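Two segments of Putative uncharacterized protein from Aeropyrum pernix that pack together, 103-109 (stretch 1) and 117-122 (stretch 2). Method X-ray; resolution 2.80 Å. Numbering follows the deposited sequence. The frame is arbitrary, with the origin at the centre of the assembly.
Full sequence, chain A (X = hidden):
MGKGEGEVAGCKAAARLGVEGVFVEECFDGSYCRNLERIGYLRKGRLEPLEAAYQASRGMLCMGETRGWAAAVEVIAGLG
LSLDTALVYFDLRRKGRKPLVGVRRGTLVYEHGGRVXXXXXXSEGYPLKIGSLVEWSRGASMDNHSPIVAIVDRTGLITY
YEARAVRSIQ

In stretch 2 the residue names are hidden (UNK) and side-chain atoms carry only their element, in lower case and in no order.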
# COMPACT_ATOMS: atom_id res chain seq x y z
N VAL A 103 5.93 16.42 26.10
CA VAL A 103 7.22 17.10 26.11
C VAL A 103 7.97 16.94 24.80
O VAL A 103 8.98 17.59 24.58
CB VAL A 103 8.10 16.55 27.24
CG1 VAL A 103 7.47 16.86 28.59
CG2 VAL A 103 8.28 15.03 27.09
N ARG A 104 7.48 16.06 23.94
CA ARG A 104 8.11 15.85 22.64
C ARG A 104 7.36 16.57 21.58
O ARG A 104 6.14 16.75 21.68
CB ARG A 104 8.09 14.40 22.25
CG ARG A 104 8.61 13.46 23.26
CD ARG A 104 7.94 12.16 23.02
NE ARG A 104 8.78 11.07 23.48
CZ ARG A 104 8.64 10.46 24.64
NH1 ARG A 104 7.67 10.78 25.49
NH2 ARG A 104 9.49 9.49 24.94
N ARG A 105 8.08 16.94 20.53
CA ARG A 105 7.48 17.57 19.36
C ARG A 105 6.37 16.69 18.79
O ARG A 105 6.55 15.48 18.58
CB ARG A 105 8.54 17.83 18.29
CG ARG A 105 8.00 18.39 16.98
CD ARG A 105 8.29 19.88 16.85
NE ARG A 105 8.01 20.39 15.50
CZ ARG A 105 7.10 21.33 15.22
NH1 ARG A 105 6.38 21.88 16.19
NH2 ARG A 105 6.92 21.72 13.97
N GLY A 106 5.20 17.32 18.58
CA GLY A 106 4.07 16.68 17.93
C GLY A 106 3.29 15.68 18.77
O GLY A 106 2.62 14.80 18.23
N THR A 107 3.37 15.81 20.09
CA THR A 107 2.70 14.85 20.95
C THR A 107 1.76 15.47 21.98
O THR A 107 1.93 16.61 22.43
CB THR A 107 3.70 13.91 21.63
OG1 THR A 107 4.44 14.63 22.62
CG2 THR A 107 4.66 13.33 20.61
N LEU A 108 0.75 14.69 22.33
CA LEU A 108 -0.32 15.09 23.20
C LEU A 108 -0.38 14.03 24.27
O LEU A 108 -0.29 12.84 23.97
CB LEU A 108 -1.64 15.11 22.42
CG LEU A 108 -1.97 16.27 21.46
CD1 LEU A 108 -3.36 16.11 20.85
CD2 LEU A 108 -1.87 17.60 22.19
N VAL A 109 -0.54 14.42 25.53
CA VAL A 109 -0.57 13.42 26.59
C VAL A 109 -1.85 13.46 27.42
O VAL A 109 -2.28 14.54 27.84
CB VAL A 109 0.64 13.54 27.52
CG1 VAL A 109 0.70 12.36 28.45
CG2 VAL A 109 1.90 13.63 26.70
N UNK A 117 -1.58 8.09 28.08
CA UNK A 117 -1.56 7.83 26.65
C UNK A 117 -0.82 8.93 25.91
O UNK A 117 -1.15 10.10 26.03
c UNK A 117 -3.57 5.34 25.54
c UNK A 117 -4.40 6.20 27.59
c UNK A 117 -3.66 6.39 26.43
c UNK A 117 -4.18 4.13 25.78
o UNK A 117 -5.52 2.74 27.19
c UNK A 117 -4.91 3.96 26.94
c UNK A 117 -5.02 4.99 27.85
c UNK A 117 -2.98 7.72 26.14
N UNK A 118 0.17 8.57 25.12
CA UNK A 118 0.95 9.57 24.42
C UNK A 118 0.63 9.51 22.94
O UNK A 118 0.89 8.50 22.29
o UNK A 118 5.13 9.98 25.37
o UNK A 118 5.65 9.88 23.23
c UNK A 118 2.45 9.34 24.65
c UNK A 118 4.82 10.01 24.16
c UNK A 118 3.35 10.20 23.80
N UNK A 119 0.05 10.58 22.41
CA UNK A 119 -0.39 10.56 21.02
C UNK A 119 0.50 11.40 20.13
O UNK A 119 0.71 12.58 20.39
c UNK A 119 -1.86 11.01 20.84
c UNK A 119 -2.79 10.29 21.81
c UNK A 119 -2.32 10.79 19.39
N UNK A 120 1.02 10.79 19.08
CA UNK A 120 1.81 11.51 18.11
C UNK A 120 0.89 11.86 16.96
O UNK A 120 0.18 10.98 16.47
c UNK A 120 4.80 10.18 16.02
c UNK A 120 2.97 10.65 17.62
c UNK A 120 4.71 12.38 17.14
c UNK A 120 3.89 11.25 16.56
N UNK A 121 0.89 13.13 16.57
CA UNK A 121 0.04 13.62 15.48
C UNK A 121 0.85 13.70 14.20
O UNK A 121 1.87 14.35 14.15
c UNK A 121 -1.17 15.06 17.16
c UNK A 121 -1.54 15.46 14.73
c UNK A 121 -0.53 15.03 15.79
N UNK A 122 0.37 13.01 13.16
CA UNK A 122 1.03 13.01 11.86
C UNK A 122 0.05 13.42 10.79
O UNK A 122 -1.14 13.16 10.92
c UNK A 122 3.81 11.64 12.64
c UNK A 122 2.59 9.48 12.38
c UNK A 122 1.58 11.62 11.55
c UNK A 122 2.46 10.98 12.62

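Position 117 carries eight side-chain atoms. One carbon leads to a ring of six carbons, and the ring bears one oxygen. The ring makes no close contact with stretch 1, and its end leads away from it. Contact is left to the backbone: the carbonyl O of 117 lies 3.4 Å from CA of Val109, a CA-H...O contact. A six-carbon ring with a single oxygen is a phenol, so this is Tyr117. Its chi1 is m.

Position 118 has three carbons in a chain, the third carrying two oxygens. That is a carboxylate on a two-carbon arm. One of its oxygens comes within 2.7 Å of NH1 of Arg104. The atoms give Glu118. With chi1 and chi2 both t, the side chain is extended and reaches the arginine. The pair Arg104 NH1 and Glu118 OE2 at 2.7 Å is a salt bridge, while OE1 lies over one face of the guanidinium. OE2 is too close to an atom elsewhere in the model, so its place is less sure. The CG of Glu118 also passes 4.3 Å from CB of Thr107.

Position 119 shows three carbons, one carrying the other two. The fork is at the first carbon, and there is no oxygen. Its CB lies 4.4 Å from CB of Leu108, an apolar contact. This is Val119, with chi1 t. Its backbone is hydrogen-bonded to Leu108 in both directions: Leu108 N gives to Val119 O at 2.9 Å, and Val119 N gives to Leu108 O at 2.8 Å.

Position 120 has four carbons, forked at the second. One terminal carbon is 3.6 Å from CG2 of Thr107 and 3.4 Å from O of Gly106. A fork one carbon further out than in valine identifies Leu120. The terminal carbon is CD1. An ideal CB placed on Gly106 would lie 3.6 Å from this CD1, a close contact but not a clash. The positive phi of Gly106 by itself favours glycine.

Position 121 again has three carbons, with one carrying two. One of the two tips is 4.4 Å from CD1 of Leu108. This is Val121, and the tip is CG2. Its backbone N donates to Gly106 O at 2.9 Å, nearly in line at 169°.

Position 122 has four carbons, forked at the second. None touches stretch 1; one tip carbon of 122 comes nearest, still 6.5 Å from O of Gly106. The branching gives Leu122.

The contact is an antiparallel strand pairing. Thr107 faces Leu120, Leu108 faces Val119, and Val109 faces Glu118. Three backbone hydrogen bonds hold the register, and CA-H...O contacts fill in between. Thr107, Val109, Glu118 and Leu120 share one face of the sheet; Leu108 and Val119 lie on the other. A type II turn from Arg104 to Thr107 leads into the strand. Thr107 OG1 donates to Arg104 O at 2.9 Å, which ties the turn to the strand's start. From that turn Arg104 reaches Glu118, adding a charged link to the backbone ladder.

Stretch 2 (117-122) YEVLVL
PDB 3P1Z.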